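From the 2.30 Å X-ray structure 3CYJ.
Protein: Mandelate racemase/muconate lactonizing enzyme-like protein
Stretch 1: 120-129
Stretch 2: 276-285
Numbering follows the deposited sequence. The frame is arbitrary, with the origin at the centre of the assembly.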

# COMPACT_ATOMS: atom_id res chain seq x y z
N PRO A 120 -40.03 20.22 19.16
CA PRO A 120 -39.68 18.79 18.98
C PRO A 120 -38.14 18.64 18.81
O PRO A 120 -37.49 19.54 18.25
CB PRO A 120 -40.38 18.42 17.67
CG PRO A 120 -41.45 19.52 17.45
CD PRO A 120 -40.84 20.75 18.04
N LEU A 121 -37.55 17.55 19.31
CA LEU A 121 -36.08 17.44 19.26
C LEU A 121 -35.55 17.55 17.82
O LEU A 121 -34.58 18.26 17.55
CB LEU A 121 -35.58 16.14 19.93
CG LEU A 121 -34.04 15.98 19.97
CD1 LEU A 121 -33.39 17.22 20.49
CD2 LEU A 121 -33.60 14.76 20.79
N ALA A 122 -36.24 16.89 16.89
CA ALA A 122 -35.86 16.92 15.50
C ALA A 122 -35.72 18.34 14.99
O ALA A 122 -34.79 18.65 14.22
CB ALA A 122 -36.83 16.14 14.69
N ASP A 123 -36.59 19.24 15.47
CA ASP A 123 -36.53 20.66 15.08
C ASP A 123 -35.43 21.45 15.76
O ASP A 123 -35.02 22.50 15.25
CB ASP A 123 -37.89 21.35 15.29
CG ASP A 123 -38.92 20.91 14.25
OD1 ASP A 123 -40.11 20.73 14.65
OD2 ASP A 123 -38.55 20.72 13.05
N ALA A 124 -34.93 20.98 16.91
CA ALA A 124 -33.82 21.66 17.58
C ALA A 124 -32.43 21.27 16.99
O ALA A 124 -31.41 21.93 17.23
CB ALA A 124 -33.85 21.40 19.10
N LEU A 125 -32.40 20.19 16.22
CA LEU A 125 -31.18 19.75 15.56
C LEU A 125 -31.20 20.21 14.10
O LEU A 125 -32.28 20.57 13.59
CB LEU A 125 -31.15 18.24 15.62
CG LEU A 125 -31.01 17.65 17.04
CD1 LEU A 125 -31.31 16.18 17.05
CD2 LEU A 125 -29.60 17.95 17.56
N PRO A 126 -30.03 20.18 13.41
CA PRO A 126 -30.01 20.43 11.97
C PRO A 126 -30.90 19.39 11.32
O PRO A 126 -30.75 18.21 11.57
CB PRO A 126 -28.55 20.16 11.60
CG PRO A 126 -27.80 20.54 12.83
CD PRO A 126 -28.67 19.97 13.94
N ARG A 127 -31.86 19.79 10.51
CA ARG A 127 -32.82 18.80 10.10
C ARG A 127 -32.83 18.63 8.58
O ARG A 127 -33.05 19.58 7.83
CB ARG A 127 -34.21 19.15 10.67
CG ARG A 127 -35.27 18.08 10.38
CD ARG A 127 -36.54 18.30 11.20
NE ARG A 127 -37.40 17.13 11.04
CZ ARG A 127 -38.58 16.99 11.65
NH1 ARG A 127 -39.03 17.99 12.43
NH2 ARG A 127 -39.32 15.89 11.47
N PHE A 128 -32.60 17.38 8.15
CA PHE A 128 -32.60 16.99 6.74
C PHE A 128 -33.90 16.28 6.40
O PHE A 128 -34.34 16.37 5.26
CB PHE A 128 -31.46 15.99 6.42
CG PHE A 128 -30.07 16.62 6.32
CD1 PHE A 128 -29.63 17.23 5.13
CD2 PHE A 128 -29.23 16.60 7.40
CE1 PHE A 128 -28.37 17.81 5.04
CE2 PHE A 128 -27.93 17.18 7.34
CZ PHE A 128 -27.51 17.78 6.16
N HIS A 129 -34.48 15.52 7.33
CA HIS A 129 -35.61 14.65 7.03
C HIS A 129 -36.83 14.96 7.87
O HIS A 129 -36.71 15.23 9.11
CB HIS A 129 -35.26 13.16 7.23
CG HIS A 129 -33.93 12.75 6.66
ND1 HIS A 129 -33.65 12.78 5.31
CD2 HIS A 129 -32.80 12.33 7.28
CE1 HIS A 129 -32.40 12.38 5.12
NE2 HIS A 129 -31.86 12.12 6.30
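Stretch 2, residues 276-285: GITGLLRVDG

Stretch 2 (276-285) lies on stretch 1 (120-129) through side chains alone, with no hydrogen bond between them and 235 Å² of surface buried, both sides summed. In stretch 1 a short helix, Leu121 to Ala124, follows Pro120 at the N-cap position, and Leu125 is the first residue to leave helical phi/psi; the chain beyond it is loop. Stretch 2 is helical through Ile277, Thr278 and Gly279, passes through a type I beta turn from Leu280 to Val283, and enters another helix that includes Asp284 and continues later in the chain. The two chains advance in the same sense: Leu121 and Leu125 meet Ile277, Pro126 meets Leu281, and Phe128 meets Asp284. The backbones stay well apart, with CA of Pro126 8.9 Å from CA of Leu281 and CA of Phe128 11.2 Å from CA of Asp284, so side chains fill the gap.

Ile277 covers the most surface. Its chi1 m, chi2 t side chain reaches two leucines one helical turn apart: CD1 lies 3.3 Å from Leu121 CD2, a tight apolar contact, and CG2 lies 3.6 Å from Leu125 CD2. Leu125, next in covered area, also has chi1 m and chi2 t, and its CD2 serves two neighbours, since it lies 4.3 Å from Leu281 CD1 as well. Leu281, four residues after Ile277, donates its backbone N to Ile277 O (3.1 Å), and both side chains point toward stretch 1 from CA to CB. The other methyl of Leu281, CD2, packs 4.2 Å from Pro126 CD, so this side chain spans Leu125 and Pro126. At the far end Phe128 CE2 approaches Asp284 OD2 obliquely at 3.8 Å; that carboxylate is hydrogen-bonded elsewhere in the structure.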

# COMPACT_ATOMS: atom_id res chain seq x y z
N GLY A 276 -24.25 9.61 22.02
CA GLY A 276 -25.50 10.32 22.10
C GLY A 276 -25.75 11.13 20.83
O GLY A 276 -25.25 10.81 19.75
N ILE A 277 -26.53 12.19 20.98
CA ILE A 277 -26.89 13.00 19.86
C ILE A 277 -25.65 13.74 19.38
O ILE A 277 -25.36 13.75 18.19
CB ILE A 277 -28.04 13.91 20.20
CG1 ILE A 277 -29.33 13.03 20.18
CG2 ILE A 277 -28.10 15.11 19.24
CD1 ILE A 277 -30.49 13.62 20.93
N THR A 278 -24.89 14.32 20.32
CA THR A 278 -23.69 15.01 19.94
C THR A 278 -22.78 14.06 19.14
O THR A 278 -22.28 14.45 18.09
CB THR A 278 -22.99 15.59 21.18
OG1 THR A 278 -23.89 16.53 21.78
CG2 THR A 278 -21.69 16.31 20.81
N GLY A 279 -22.61 12.82 19.60
CA GLY A 279 -21.81 11.84 18.89
C GLY A 279 -22.36 11.57 17.49
O GLY A 279 -21.61 11.57 16.48
N LEU A 280 -23.68 11.36 17.42
CA LEU A 280 -24.32 11.03 16.16
C LEU A 280 -24.14 12.07 15.07
O LEU A 280 -24.09 11.72 13.91
CB LEU A 280 -25.80 10.68 16.36
CG LEU A 280 -26.44 9.92 15.19
CD1 LEU A 280 -25.85 8.56 15.01
CD2 LEU A 280 -27.95 9.74 15.36
N LEU A 281 -24.03 13.34 15.45
CA LEU A 281 -23.95 14.47 14.52
C LEU A 281 -22.68 14.42 13.69
O LEU A 281 -22.56 15.05 12.61
CB LEU A 281 -24.01 15.80 15.30
CG LEU A 281 -25.43 16.17 15.74
CD1 LEU A 281 -25.47 17.29 16.79
CD2 LEU A 281 -26.26 16.54 14.50
N ARG A 282 -21.70 13.68 14.18
CA ARG A 282 -20.43 13.58 13.51
C ARG A 282 -20.44 12.49 12.44
O ARG A 282 -19.53 12.41 11.64
CB ARG A 282 -19.36 13.27 14.52
CG ARG A 282 -18.87 14.53 15.12
CD ARG A 282 -19.58 14.91 16.44
NE ARG A 282 -18.78 15.95 17.07
CZ ARG A 282 -17.65 15.70 17.72
NH1 ARG A 282 -16.96 16.70 18.21
NH2 ARG A 282 -17.19 14.45 17.86
N VAL A 283 -21.49 11.70 12.42
CA VAL A 283 -21.51 10.49 11.64
C VAL A 283 -21.69 10.75 10.16
O VAL A 283 -21.06 10.08 9.33
CB VAL A 283 -22.58 9.51 12.21
CG1 VAL A 283 -23.29 8.80 11.09
CG2 VAL A 283 -21.92 8.57 13.19
N ASP A 284 -22.51 11.74 9.83
CA ASP A 284 -22.63 12.23 8.44
C ASP A 284 -21.29 12.54 7.78
O ASP A 284 -21.02 12.13 6.65
CB ASP A 284 -23.44 13.52 8.41
CG ASP A 284 -24.80 13.34 7.79
OD1 ASP A 284 -25.01 12.30 7.14
OD2 ASP A 284 -25.63 14.27 7.93
N GLY A 285 -20.45 13.28 8.50
CA GLY A 285 -19.13 13.62 8.02
C GLY A 285 -18.32 12.40 7.73
O GLY A 285 -17.57 12.38 6.76